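Local coordinates for protein sgbp-b (Bacteroides uniformis, PDB 7K44) that probably binds xyloglucan at the cell surface, as a surface glycan-binding protein encoded in a locus for using this plant polysaccharide, at residues A[278-283]-A[340-345]; A[303-308]-A[348-353]; A[32-37]-A[106-111]; A[55-60]-A[87-92]; A[141-146]-A[175-180]. One frame throughout, in Å; residues are numbered along the deposited sequence. Where two conformers were deposited one is given.

The five contacts follow the elongated chain from one end to the other. Interactions 3 and 4 lie at the N-terminal end, centres about 9 Å apart, and the segments of interaction 4 fall between those of interaction 3 in the chain; both belong to a pair of four-stranded sheets. Interaction 5 comes next, inside the IPT/TIG domain, its centre about 30 Å from that of interaction 3. Interactions 1 and 2 fall in the xyloglucan-binding domain, where their segments alternate along the chain and a salt bridge from E344 to R353 joins them. Some 60 Å separates the centres of interactions 1 and 4, consistent with a modular protein whose binding domain is held at one end.

Interaction 1 of 5, residues A[278-283]-A[340-345]; sequences TPTSEL and ELVDET
The backbone oxygen of T345 is gripped from two directions, by T280 N at 3.0 Å and by a water whose oxygen lies 2.8 Å from T345 O and which donates to it. The hydrogen bond from T280 N is nearly straight (165°), yet T280 N stands well above the carbonyl plane. P279 CA adds a C-H...O contact to the same oxygen, 3.4 Å away. One residue earlier, E344 O accepts from T280 OG1 at 2.7 Å, with the hydroxyl tilted only modestly from the carbonyl plane. T280 chi1 of 58° sets OG1 between the backbone N and carbonyl carbon, aiming it at E344 O beside the T280 N-H. T280 opens a short 3-10 turn in the connection leading to strand 283-291, and its partners precede helix 347-352, so two loops of the xyloglucan-binding domain are pinned together. The water accepts from S281 N, bridging this turn to T345. On the apolar flank, V342 CG2 lies 4.0 Å from T280 CB, while V342 also packs against F350 of that helix.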
# COMPACT_ATOMS: atom_id res chain seq x y z
N THR A 278 24.18 -8.49 -8.09
CA THR A 278 23.26 -7.37 -7.99
C THR A 278 23.94 -6.17 -7.32
O THR A 278 24.53 -6.32 -6.23
CB THR A 278 22.02 -7.76 -7.18
OG1 THR A 278 21.39 -8.90 -7.78
CG2 THR A 278 21.02 -6.61 -7.12
N PRO A 279 23.88 -4.98 -7.91
CA PRO A 279 24.40 -3.79 -7.23
C PRO A 279 23.68 -3.53 -5.92
O PRO A 279 22.45 -3.59 -5.85
CB PRO A 279 24.13 -2.66 -8.24
CG PRO A 279 23.98 -3.36 -9.56
CD PRO A 279 23.37 -4.69 -9.26
N THR A 280 24.46 -3.20 -4.89
CA THR A 280 23.85 -2.84 -3.61
C THR A 280 23.05 -1.55 -3.72
O THR A 280 22.11 -1.35 -2.94
CB THR A 280 24.90 -2.78 -2.49
OG1 THR A 280 25.92 -1.83 -2.82
CG2 THR A 280 25.54 -4.15 -2.26
N SER A 281 23.37 -0.70 -4.69
CA SER A 281 22.58 0.50 -4.94
C SER A 281 21.15 0.18 -5.37
O SER A 281 20.30 1.07 -5.34
CB SER A 281 23.24 1.32 -6.06
OG SER A 281 23.18 0.60 -7.28
N GLU A 282 20.87 -1.05 -5.80
CA GLU A 282 19.54 -1.44 -6.24
C GLU A 282 18.77 -2.22 -5.18
O GLU A 282 17.68 -2.70 -5.46
CB GLU A 282 19.64 -2.23 -7.55
CG GLU A 282 20.32 -1.43 -8.67
CD GLU A 282 20.50 -2.21 -9.97
OE1 GLU A 282 20.15 -3.41 -10.03
OE2 GLU A 282 20.99 -1.60 -10.95
N LEU A 283 19.32 -2.33 -3.97
CA LEU A 283 18.73 -3.19 -2.95
C LEU A 283 18.35 -2.37 -1.72
O LEU A 283 18.91 -1.31 -1.46
CB LEU A 283 19.73 -4.27 -2.53
CG LEU A 283 20.07 -5.32 -3.60
CD1 LEU A 283 21.26 -6.17 -3.14
CD2 LEU A 283 18.87 -6.18 -3.94
N GLU A 340 23.05 2.70 1.95
CA GLU A 340 23.24 3.53 3.14
C GLU A 340 23.80 2.74 4.31
O GLU A 340 24.07 3.32 5.36
CB GLU A 340 21.92 4.18 3.57
CG GLU A 340 21.33 5.21 2.60
CD GLU A 340 22.05 6.55 2.61
OE1 GLU A 340 23.02 6.73 3.38
OE2 GLU A 340 21.61 7.45 1.85
N LEU A 341 23.95 1.42 4.14
CA LEU A 341 24.35 0.55 5.23
C LEU A 341 25.61 -0.25 4.96
O LEU A 341 26.20 -0.79 5.90
CB LEU A 341 23.24 -0.45 5.55
CG LEU A 341 21.96 0.12 6.13
CD1 LEU A 341 20.83 -0.91 6.03
CD2 LEU A 341 22.23 0.52 7.56
N VAL A 342 26.03 -0.38 3.70
CA VAL A 342 27.12 -1.28 3.35
C VAL A 342 28.12 -0.54 2.46
O VAL A 342 27.75 0.31 1.65
CB VAL A 342 26.64 -2.59 2.67
CG1 VAL A 342 25.51 -3.23 3.49
CG2 VAL A 342 26.22 -2.35 1.22
N ASP A 343 29.41 -0.88 2.64
CA ASP A 343 30.48 -0.30 1.83
C ASP A 343 30.60 -0.97 0.48
O ASP A 343 31.09 -0.35 -0.48
CB ASP A 343 31.82 -0.49 2.54
CG ASP A 343 32.09 0.55 3.61
OD1 ASP A 343 31.72 1.73 3.41
OD2 ASP A 343 32.68 0.19 4.65
N GLU A 344 30.18 -2.22 0.38
CA GLU A 344 30.39 -3.04 -0.80
C GLU A 344 29.46 -2.60 -1.94
O GLU A 344 28.36 -2.09 -1.72
CB GLU A 344 30.11 -4.51 -0.45
CG GLU A 344 31.16 -5.17 0.47
CD GLU A 344 31.03 -4.78 1.94
OE1 GLU A 344 29.96 -4.27 2.33
OE2 GLU A 344 31.99 -4.99 2.72
N THR A 345 29.94 -2.78 -3.18
CA THR A 345 29.18 -2.35 -4.35
C THR A 345 28.28 -3.42 -4.93
O THR A 345 27.36 -3.09 -5.69
CB THR A 345 30.10 -1.83 -5.47
OG1 THR A 345 31.07 -2.83 -5.80
CG2 THR A 345 30.80 -0.55 -5.04
O HOH W 1 26.10 -0.59 -5.94

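Interaction 2 of 5, residues A[303-308]-A[348-353]; sequences IYLKGN and GEFQKR
K306 runs over one face of the F350 ring, its extended chain carrying NZ to 4.7 Å from the ring centroid and 10° off the normal, a cation-pi contact. CD of K306 meets the ring rim at F350 CE1, 3.8 Å away. L305, crossing F350 at about a right angle, sets CB 4.0 Å from F350 CZ. K306 is the second residue of the type I' turn L305-N308 that follows strand 300-305, and its ammonium reaches the C-terminal end of helix 347-352. There NZ donates to F350 O at 2.9 Å, in the carbonyl plane on a lone pair, and to R353 O at 2.8 Å; the helix-end carbonyls probably favour the positive charge. A methionine in place of K306 would probably leave both carbonyls without their lysine donor and abolish the cation-pi contact. Beyond the lysine, the N308 amide stacks on the R353 guanidinium, planes 6° apart, ND2 standing 3.5 Å from R353 NH2. D343 bonds this amide and E344 forms a salt bridge with R353. Water joins K306 O to R353 NE.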
# COMPACT_ATOMS: atom_id res chain seq x y z
N ILE A 303 20.95 1.84 12.53
CA ILE A 303 21.00 0.49 11.99
C ILE A 303 22.39 0.27 11.42
O ILE A 303 22.94 1.16 10.77
CB ILE A 303 19.92 0.30 10.90
CG1 ILE A 303 18.53 0.61 11.49
CG2 ILE A 303 20.01 -1.08 10.28
CD1 ILE A 303 17.37 0.09 10.69
N TYR A 304 22.98 -0.88 11.70
CA TYR A 304 24.25 -1.21 11.07
C TYR A 304 24.35 -2.72 10.90
O TYR A 304 23.76 -3.50 11.66
CB TYR A 304 25.46 -0.59 11.82
CG TYR A 304 25.67 -1.08 13.23
CD1 TYR A 304 25.04 -0.46 14.30
CD2 TYR A 304 26.50 -2.16 13.48
CE1 TYR A 304 25.24 -0.93 15.61
CE2 TYR A 304 26.69 -2.63 14.77
CZ TYR A 304 26.07 -2.01 15.82
OH TYR A 304 26.26 -2.49 17.09
N LEU A 305 25.08 -3.14 9.86
CA LEU A 305 25.15 -4.53 9.44
C LEU A 305 26.59 -5.03 9.50
O LEU A 305 27.53 -4.31 9.15
CB LEU A 305 24.64 -4.70 8.01
CG LEU A 305 23.27 -4.08 7.73
CD1 LEU A 305 22.86 -4.35 6.29
CD2 LEU A 305 22.25 -4.68 8.67
N LYS A 306 26.73 -6.28 9.95
CA LYS A 306 28.03 -6.96 10.03
C LYS A 306 29.07 -6.15 10.81
O LYS A 306 30.27 -6.21 10.53
CB LYS A 306 28.53 -7.41 8.65
CG LYS A 306 27.69 -8.52 8.06
CD LYS A 306 28.26 -9.05 6.75
CE LYS A 306 27.51 -10.28 6.28
NZ LYS A 306 28.26 -10.99 5.20
N GLY A 307 28.60 -5.42 11.82
CA GLY A 307 29.51 -4.68 12.68
C GLY A 307 30.08 -3.43 12.08
O GLY A 307 30.96 -2.82 12.70
N ASN A 308 29.61 -3.02 10.91
CA ASN A 308 30.18 -1.87 10.20
C ASN A 308 29.49 -0.59 10.70
O ASN A 308 28.67 0.03 10.02
CB ASN A 308 30.07 -2.05 8.69
CG ASN A 308 30.88 -1.04 7.92
OD1 ASN A 308 31.46 -0.13 8.51
ND2 ASN A 308 30.92 -1.19 6.60
N GLY A 348 27.08 -9.82 -3.66
CA GLY A 348 28.01 -10.91 -3.38
C GLY A 348 29.20 -10.47 -2.55
O GLY A 348 29.65 -11.20 -1.66
N GLU A 349 29.73 -9.28 -2.83
CA GLU A 349 30.83 -8.79 -2.02
C GLU A 349 30.39 -8.53 -0.58
O GLU A 349 31.14 -8.82 0.36
CB GLU A 349 31.48 -7.56 -2.67
CG GLU A 349 32.11 -7.84 -4.05
CD GLU A 349 33.34 -8.76 -4.00
OE1 GLU A 349 34.46 -8.26 -4.24
OE2 GLU A 349 33.19 -9.97 -3.74
N PHE A 350 29.18 -8.01 -0.38
CA PHE A 350 28.69 -7.86 0.99
C PHE A 350 28.52 -9.21 1.67
O PHE A 350 28.81 -9.34 2.87
CB PHE A 350 27.36 -7.09 1.02
CG PHE A 350 26.71 -7.11 2.37
CD1 PHE A 350 27.22 -6.33 3.41
CD2 PHE A 350 25.61 -7.92 2.62
CE1 PHE A 350 26.64 -6.34 4.66
CE2 PHE A 350 25.02 -7.94 3.88
CZ PHE A 350 25.53 -7.14 4.91
N GLN A 351 28.03 -10.21 0.95
CA GLN A 351 27.89 -11.54 1.53
C GLN A 351 29.23 -12.09 1.99
O GLN A 351 29.31 -12.79 3.00
CB GLN A 351 27.31 -12.50 0.51
CG GLN A 351 25.86 -12.30 0.16
CD GLN A 351 25.39 -13.38 -0.77
OE1 GLN A 351 25.96 -13.57 -1.85
NE2 GLN A 351 24.37 -14.12 -0.36
N LYS A 352 30.29 -11.79 1.24
CA LYS A 352 31.60 -12.32 1.58
C LYS A 352 32.24 -11.59 2.75
O LYS A 352 33.20 -12.11 3.34
CB LYS A 352 32.52 -12.29 0.36
CG LYS A 352 32.17 -13.35 -0.66
CD LYS A 352 32.88 -13.14 -1.98
CE LYS A 352 32.36 -14.14 -3.00
NZ LYS A 352 30.87 -14.17 -3.02
N ARG A 353 31.74 -10.41 3.11
CA ARG A 353 32.26 -9.70 4.27
C ARG A 353 32.07 -10.53 5.54
O ARG A 353 31.04 -11.19 5.73
CB ARG A 353 31.56 -8.35 4.41
CG ARG A 353 32.07 -7.53 5.57
CD ARG A 353 31.29 -6.24 5.75
NE ARG A 353 31.92 -5.39 6.76
CZ ARG A 353 32.69 -4.35 6.50
NH1 ARG A 353 32.93 -3.98 5.24
NH2 ARG A 353 33.21 -3.65 7.49
O HOH W 2 32.49 -7.05 8.90

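Interaction 3 of 5, residues A[32-37]-A[106-111]; sequences PYITRV and LVVECY
P32 lays its ring against C110, with P32 CG and C110 SG 4.0 Å apart. Two residues on, I34 reaches across with its terminal methyl: CD1 approaches V108 CG2 at 4.2 Å and also L106 O at 3.9 Å. The I34 branch bearing CD1 leaves beside the backbone N (chi1 -62°) and then runs extended (chi2 173°), which carries the methyl across to strand 103-110. Farther along, V37 CG2 meets L106 CD2 at 4.2 Å, these two side chains approaching at an oblique angle. No hydrogen bond joins the segments; L106, V108 and C110, alternate residues of their strand, face P32, I34 and V37. In the second shell, I51 of strand 48-54 touches I34, L106 and V108, while T117 of strand 114-120 meets both I34 and V37. F56 lies against P32. A classic beta bulge at T35 and R36, both facing V52, interrupts the alternation, so that I34 and V37 both point toward strand 103-110. The strand axes approach to 8.5 Å at 149°, far wider than neighbours within one sheet. Such a separation, with side chains interleaved between two antiparallel sheets, is characteristic of a beta-sandwich core, consistent with an immunoglobulin-like fold.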
# COMPACT_ATOMS: atom_id res chain seq x y z
N PRO A 32 -24.28 22.74 -11.23
CA PRO A 32 -24.25 21.28 -11.20
C PRO A 32 -22.82 20.75 -11.24
O PRO A 32 -21.90 21.39 -11.74
CB PRO A 32 -25.00 20.89 -12.48
CG PRO A 32 -24.77 22.03 -13.40
CD PRO A 32 -24.76 23.26 -12.52
N TYR A 33 -22.65 19.55 -10.69
CA TYR A 33 -21.39 18.84 -10.76
C TYR A 33 -21.66 17.35 -10.85
O TYR A 33 -22.72 16.86 -10.45
CB TYR A 33 -20.48 19.17 -9.57
CG TYR A 33 -21.02 18.73 -8.22
CD1 TYR A 33 -21.93 19.52 -7.53
CD2 TYR A 33 -20.60 17.54 -7.64
CE1 TYR A 33 -22.42 19.13 -6.30
CE2 TYR A 33 -21.08 17.14 -6.41
CZ TYR A 33 -21.99 17.94 -5.75
OH TYR A 33 -22.48 17.54 -4.52
N ILE A 34 -20.69 16.62 -11.40
CA ILE A 34 -20.76 15.17 -11.54
C ILE A 34 -19.61 14.57 -10.75
O ILE A 34 -18.45 14.90 -11.00
CB ILE A 34 -20.72 14.73 -13.01
CG1 ILE A 34 -21.92 15.28 -13.78
CG2 ILE A 34 -20.69 13.21 -13.09
CD1 ILE A 34 -21.85 15.03 -15.27
N THR A 35 -19.93 13.70 -9.80
CA THR A 35 -18.93 13.00 -9.01
C THR A 35 -18.49 11.72 -9.71
O THR A 35 -17.30 11.41 -9.77
CB THR A 35 -19.52 12.65 -7.64
OG1 THR A 35 -19.90 13.86 -6.97
CG2 THR A 35 -18.51 11.88 -6.80
N ARG A 36 -19.46 10.97 -10.23
CA ARG A 36 -19.18 9.68 -10.85
C ARG A 36 -20.42 9.27 -11.61
O ARG A 36 -21.50 9.87 -11.47
CB ARG A 36 -18.84 8.62 -9.81
CG ARG A 36 -19.94 8.42 -8.78
CD ARG A 36 -19.56 7.40 -7.70
NE ARG A 36 -20.60 7.33 -6.67
CZ ARG A 36 -21.50 6.36 -6.57
NH1 ARG A 36 -21.51 5.36 -7.43
NH2 ARG A 36 -22.41 6.40 -5.60
N VAL A 37 -20.26 8.23 -12.42
CA VAL A 37 -21.36 7.61 -13.14
C VAL A 37 -21.32 6.12 -12.83
O VAL A 37 -20.28 5.47 -12.99
CB VAL A 37 -21.23 7.85 -14.66
CG1 VAL A 37 -22.34 7.11 -15.39
CG2 VAL A 37 -21.30 9.33 -14.94
N LEU A 106 -20.01 12.80 -21.01
CA LEU A 106 -21.43 12.83 -20.69
C LEU A 106 -21.73 14.16 -20.02
O LEU A 106 -21.03 14.55 -19.08
CB LEU A 106 -21.77 11.67 -19.75
CG LEU A 106 -23.21 11.55 -19.24
CD1 LEU A 106 -24.23 11.59 -20.38
CD2 LEU A 106 -23.34 10.27 -18.45
N VAL A 107 -22.76 14.86 -20.51
CA VAL A 107 -23.02 16.24 -20.13
C VAL A 107 -24.42 16.36 -19.53
O VAL A 107 -25.39 15.82 -20.06
CB VAL A 107 -22.90 17.19 -21.34
CG1 VAL A 107 -22.97 18.62 -20.88
CG2 VAL A 107 -21.60 16.91 -22.10
N VAL A 108 -24.52 17.12 -18.43
CA VAL A 108 -25.79 17.58 -17.89
C VAL A 108 -25.82 19.09 -18.04
O VAL A 108 -25.06 19.81 -17.38
CB VAL A 108 -25.97 17.18 -16.42
CG1 VAL A 108 -27.29 17.73 -15.88
CG2 VAL A 108 -25.89 15.67 -16.25
N GLU A 109 -26.70 19.58 -18.91
CA GLU A 109 -26.84 21.00 -19.18
C GLU A 109 -28.05 21.51 -18.40
O GLU A 109 -29.19 21.11 -18.67
CB GLU A 109 -27.03 21.21 -20.68
CG GLU A 109 -27.09 22.65 -21.14
CD GLU A 109 -27.41 22.77 -22.63
OE1 GLU A 109 -26.63 22.24 -23.45
OE2 GLU A 109 -28.44 23.39 -22.97
N CYS A 110 -27.80 22.38 -17.42
CA CYS A 110 -28.84 22.98 -16.58
C CYS A 110 -28.95 24.47 -16.89
O CYS A 110 -28.16 25.03 -17.66
CB CYS A 110 -28.51 22.78 -15.10
SG CYS A 110 -28.44 21.06 -14.55
N TYR A 111 -29.93 25.11 -16.26
CA TYR A 111 -30.14 26.54 -16.47
C TYR A 111 -28.93 27.35 -16.01
O TYR A 111 -28.44 28.22 -16.75
CB TYR A 111 -31.39 26.99 -15.71
CG TYR A 111 -31.84 28.40 -16.01
CD1 TYR A 111 -32.58 28.69 -17.15
CD2 TYR A 111 -31.52 29.45 -15.15
CE1 TYR A 111 -32.99 29.97 -17.42
CE2 TYR A 111 -31.93 30.74 -15.42
CZ TYR A 111 -32.66 31.00 -16.56
OH TYR A 111 -33.08 32.28 -16.84

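Interaction 4 of 5, residues A[55-60]-A[87-92]; sequences NFYEIQ and KNFDEI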
# COMPACT_ATOMS: atom_id res chain seq x y z
N ASN A 55 -26.86 19.28 -7.41
CA ASN A 55 -27.39 20.53 -7.95
C ASN A 55 -27.95 20.36 -9.36
O ASN A 55 -27.83 21.24 -10.21
CB ASN A 55 -26.36 21.66 -7.90
CG ASN A 55 -25.85 21.92 -6.51
OD1 ASN A 55 -26.63 21.90 -5.55
ND2 ASN A 55 -24.56 22.16 -6.38
N PHE A 56 -28.60 19.22 -9.61
CA PHE A 56 -29.21 19.01 -10.92
C PHE A 56 -30.57 19.68 -11.01
O PHE A 56 -31.57 19.04 -11.36
CB PHE A 56 -29.31 17.52 -11.25
CG PHE A 56 -27.98 16.81 -11.28
CD1 PHE A 56 -26.88 17.39 -11.87
CD2 PHE A 56 -27.84 15.55 -10.71
CE1 PHE A 56 -25.66 16.74 -11.90
CE2 PHE A 56 -26.63 14.88 -10.73
CZ PHE A 56 -25.53 15.49 -11.33
N TYR A 57 -30.62 20.99 -10.73
CA TYR A 57 -31.85 21.77 -10.84
C TYR A 57 -32.00 22.29 -12.26
O TYR A 57 -31.02 22.68 -12.90
CB TYR A 57 -31.81 22.96 -9.89
CG TYR A 57 -31.62 22.54 -8.47
CD1 TYR A 57 -32.67 21.99 -7.75
CD2 TYR A 57 -30.39 22.67 -7.84
CE1 TYR A 57 -32.51 21.59 -6.45
CE2 TYR A 57 -30.22 22.27 -6.54
CZ TYR A 57 -31.28 21.73 -5.85
OH TYR A 57 -31.12 21.32 -4.55
N GLU A 58 -33.24 22.32 -12.73
CA GLU A 58 -33.58 22.91 -14.03
C GLU A 58 -32.73 22.30 -15.15
O GLU A 58 -32.17 23.00 -15.99
CB GLU A 58 -33.46 24.43 -14.00
N ILE A 59 -32.63 20.97 -15.12
CA ILE A 59 -31.97 20.25 -16.21
C ILE A 59 -32.65 20.61 -17.51
O ILE A 59 -33.88 20.51 -17.64
CB ILE A 59 -32.04 18.73 -15.98
CG1 ILE A 59 -31.30 18.33 -14.72
CG2 ILE A 59 -31.49 17.99 -17.21
CD1 ILE A 59 -31.53 16.88 -14.36
N GLN A 60 -31.86 21.02 -18.49
CA GLN A 60 -32.39 21.29 -19.82
C GLN A 60 -32.05 20.21 -20.83
O GLN A 60 -32.88 19.86 -21.66
CB GLN A 60 -31.94 22.67 -20.29
CG GLN A 60 -32.39 23.76 -19.33
CD GLN A 60 -31.67 25.07 -19.51
OE1 GLN A 60 -30.59 25.13 -20.08
NE2 GLN A 60 -32.28 26.14 -19.00
N LYS A 87 -35.09 12.77 -5.56
CA LYS A 87 -35.68 13.83 -4.76
C LYS A 87 -34.66 14.90 -4.35
O LYS A 87 -35.03 16.08 -4.23
CB LYS A 87 -36.34 13.22 -3.51
CG LYS A 87 -36.94 14.21 -2.53
CD LYS A 87 -37.46 13.46 -1.30
CE LYS A 87 -38.53 14.25 -0.57
NZ LYS A 87 -39.13 13.48 0.56
N ASN A 88 -33.41 14.53 -4.12
CA ASN A 88 -32.39 15.48 -3.69
C ASN A 88 -31.62 16.12 -4.84
O ASN A 88 -30.61 16.79 -4.60
CB ASN A 88 -31.43 14.84 -2.68
CG ASN A 88 -32.16 14.09 -1.59
OD1 ASN A 88 -33.33 14.36 -1.31
ND2 ASN A 88 -31.48 13.13 -0.97
N PHE A 89 -32.06 15.90 -6.08
CA PHE A 89 -31.44 16.50 -7.27
C PHE A 89 -29.94 16.20 -7.34
O PHE A 89 -29.13 17.06 -7.72
CB PHE A 89 -31.71 18.01 -7.37
CG PHE A 89 -33.16 18.37 -7.47
CD1 PHE A 89 -33.92 18.58 -6.33
CD2 PHE A 89 -33.77 18.52 -8.71
CE1 PHE A 89 -35.26 18.92 -6.43
CE2 PHE A 89 -35.10 18.86 -8.81
CZ PHE A 89 -35.85 19.06 -7.67
N ASP A 90 -29.55 14.99 -6.97
CA ASP A 90 -28.15 14.62 -7.02
C ASP A 90 -27.88 13.30 -7.74
O ASP A 90 -26.73 12.85 -7.76
CB ASP A 90 -27.49 14.69 -5.63
CG ASP A 90 -28.00 13.62 -4.67
OD1 ASP A 90 -28.94 12.87 -5.02
OD2 ASP A 90 -27.45 13.53 -3.55
N GLU A 91 -28.90 12.69 -8.33
CA GLU A 91 -28.73 11.46 -9.08
C GLU A 91 -29.70 11.46 -10.26
O GLU A 91 -30.89 11.74 -10.09
CB GLU A 91 -28.93 10.22 -8.19
CG GLU A 91 -27.88 10.09 -7.08
CD GLU A 91 -28.04 8.86 -6.20
OE1 GLU A 91 -29.05 8.14 -6.36
OE2 GLU A 91 -27.15 8.61 -5.36
N ILE A 92 -29.19 11.18 -11.46
CA ILE A 92 -29.99 11.13 -12.68
C ILE A 92 -29.88 9.73 -13.27
O ILE A 92 -28.77 9.24 -13.51
CB ILE A 92 -29.50 12.16 -13.72
CG1 ILE A 92 -29.55 13.58 -13.15
CG2 ILE A 92 -30.35 12.07 -14.97
CD1 ILE A 92 -28.78 14.58 -14.01
O HOH W 3 -28.20 18.42 -4.85
O HOH W 4 -30.49 19.06 -2.99
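F56 presents one face to the end of I92, whose CD1 sits 3.7 Å from the centroid of the F56 ring, in a CH-pi contact. This is where two loops at one end of a beta sandwich interlock, F56 being the centre of an inverse gamma turn. The same I92 methyl is the bump in a hollow walled by F56 and I59; CD1 of I59 meets CD1 of I92 tip to tip at 3.6 Å. Toward the outer side, Y57 and F89 cross at about a right angle, their ring planes inclined by 35°. F89 chi1 of -61° keeps its ring beside the backbone N, where Y57 CE1 settles over its face, 3.3 Å from F89 CD1. In return, CB of F89 covers part of the Y57 ring. A serine in place of F89 would probably leave the Y57 ring without its aromatic partner and freer to turn. Backbone polarity is met alongside: F56 N donates to F89 O at 2.9 Å. Outermost, a water joins Y57 OH to N88 O, lying 2.8 Å from that N88 O.

Interaction 5 of 5, residues A[141-146]-A[175-180]; sequences TVTVLG and MLTFTM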
# COMPACT_ATOMS: atom_id res chain seq x y z
N THR A 141 -4.83 -5.68 7.69
CA THR A 141 -5.48 -5.02 6.57
C THR A 141 -4.44 -4.49 5.60
O THR A 141 -3.52 -3.77 5.99
CB THR A 141 -6.37 -3.87 7.07
OG1 THR A 141 -7.36 -4.40 7.95
CG2 THR A 141 -7.07 -3.19 5.90
N VAL A 142 -4.58 -4.87 4.33
CA VAL A 142 -3.68 -4.45 3.26
C VAL A 142 -4.41 -3.38 2.47
O VAL A 142 -5.62 -3.49 2.24
CB VAL A 142 -3.36 -5.66 2.36
CG1 VAL A 142 -2.35 -5.27 1.30
CG2 VAL A 142 -2.90 -6.86 3.17
N THR A 143 -3.70 -2.33 2.07
CA THR A 143 -4.26 -1.27 1.25
C THR A 143 -3.55 -1.26 -0.10
O THR A 143 -2.33 -1.42 -0.16
CB THR A 143 -4.10 0.09 1.94
OG1 THR A 143 -4.72 0.03 3.23
CG2 THR A 143 -4.79 1.19 1.13
N VAL A 144 -4.32 -1.09 -1.18
CA VAL A 144 -3.76 -1.04 -2.53
C VAL A 144 -4.27 0.22 -3.20
O VAL A 144 -5.46 0.53 -3.12
CB VAL A 144 -4.18 -2.28 -3.35
CG1 VAL A 144 -3.51 -2.26 -4.73
CG2 VAL A 144 -3.81 -3.57 -2.61
N LEU A 145 -3.36 0.97 -3.84
CA LEU A 145 -3.71 2.13 -4.65
C LEU A 145 -3.57 1.76 -6.12
O LEU A 145 -2.65 1.04 -6.51
CB LEU A 145 -2.79 3.31 -4.38
CG LEU A 145 -2.70 3.86 -2.95
CD1 LEU A 145 -2.00 5.20 -2.96
CD2 LEU A 145 -4.08 4.00 -2.38
N GLY A 146 -4.49 2.27 -6.94
CA GLY A 146 -4.41 1.99 -8.35
C GLY A 146 -5.54 2.67 -9.10
O GLY A 146 -6.04 3.70 -8.65
N MET A 175 -8.71 2.82 -4.85
CA MET A 175 -8.14 2.37 -3.59
C MET A 175 -8.98 1.21 -3.08
O MET A 175 -10.21 1.22 -3.22
CB MET A 175 -8.15 3.50 -2.56
CG MET A 175 -7.24 3.27 -1.37
SD MET A 175 -8.07 3.52 0.20
CE MET A 175 -9.07 2.05 0.23
N LEU A 176 -8.33 0.21 -2.51
CA LEU A 176 -9.09 -0.85 -1.87
C LEU A 176 -8.32 -1.34 -0.66
O LEU A 176 -7.11 -1.14 -0.54
CB LEU A 176 -9.47 -2.00 -2.82
CG LEU A 176 -8.38 -2.81 -3.51
CD1 LEU A 176 -7.76 -3.82 -2.58
CD2 LEU A 176 -8.94 -3.50 -4.73
N THR A 177 -9.06 -1.98 0.25
CA THR A 177 -8.46 -2.69 1.37
C THR A 177 -9.00 -4.11 1.40
O THR A 177 -10.10 -4.38 0.92
CB THR A 177 -8.75 -2.00 2.71
OG1 THR A 177 -10.17 -1.97 2.93
CG2 THR A 177 -8.21 -0.60 2.73
N PHE A 178 -8.20 -5.01 1.95
CA PHE A 178 -8.63 -6.39 2.17
C PHE A 178 -7.87 -6.95 3.36
O PHE A 178 -6.87 -6.39 3.81
CB PHE A 178 -8.44 -7.27 0.92
CG PHE A 178 -7.00 -7.46 0.49
CD1 PHE A 178 -6.25 -8.51 1.00
CD2 PHE A 178 -6.41 -6.60 -0.44
CE1 PHE A 178 -4.92 -8.70 0.60
CE2 PHE A 178 -5.09 -6.79 -0.84
CZ PHE A 178 -4.34 -7.84 -0.32
N THR A 179 -8.36 -8.08 3.87
CA THR A 179 -7.68 -8.78 4.95
C THR A 179 -6.70 -9.79 4.35
O THR A 179 -7.08 -10.58 3.47
CB THR A 179 -8.68 -9.50 5.85
OG1 THR A 179 -9.58 -8.53 6.41
CG2 THR A 179 -7.95 -10.26 6.96
N MET A 180 -5.47 -9.74 4.80
CA MET A 180 -4.47 -10.64 4.27
C MET A 180 -4.82 -12.08 4.65
O MET A 180 -5.02 -12.37 5.84
CB MET A 180 -3.10 -10.28 4.85
CG MET A 180 -1.99 -11.22 4.44
SD MET A 180 -1.62 -11.04 2.69
CE MET A 180 -0.51 -12.44 2.52
O HOH W 5 -9.44 -6.02 6.49
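M175 pairs with L145 at a non-hydrogen-bonded position, its side chain, present in two conformers, lying across L145. L176 forms a hydrogen-bonded pair with V144: V144 N donates to L176 O at 2.9 Å and L176 N returns a bond to V144 O. L176 CD1 lies beside V144 CG2. T177 shares the other face with T143, placing CG2 3.6 Å from T143 OG1, while T177 CB touches T141 CG2. At F178 the two-way pairing recurs, V142 N reaching F178 O at 2.8 Å. The ring of F178, swung up between backbone N and carbonyl carbon (chi1 64°), takes V142 CB over its face, 3.8 Å from its centroid, and V144 CG2 at its edge. Last, M180 CB closes on V142 CG2 at 3.8 Å. The central antiparallel pair of this IPT/TIG sheet is thus two-faced: threonines together with L145 and M175 occupy one side, whereas V142, V144, L176 and F178 form an apolar surface, from which L176 and F178 pack on strand 152-157 of the facing sheet, while backbone bonds fix the register.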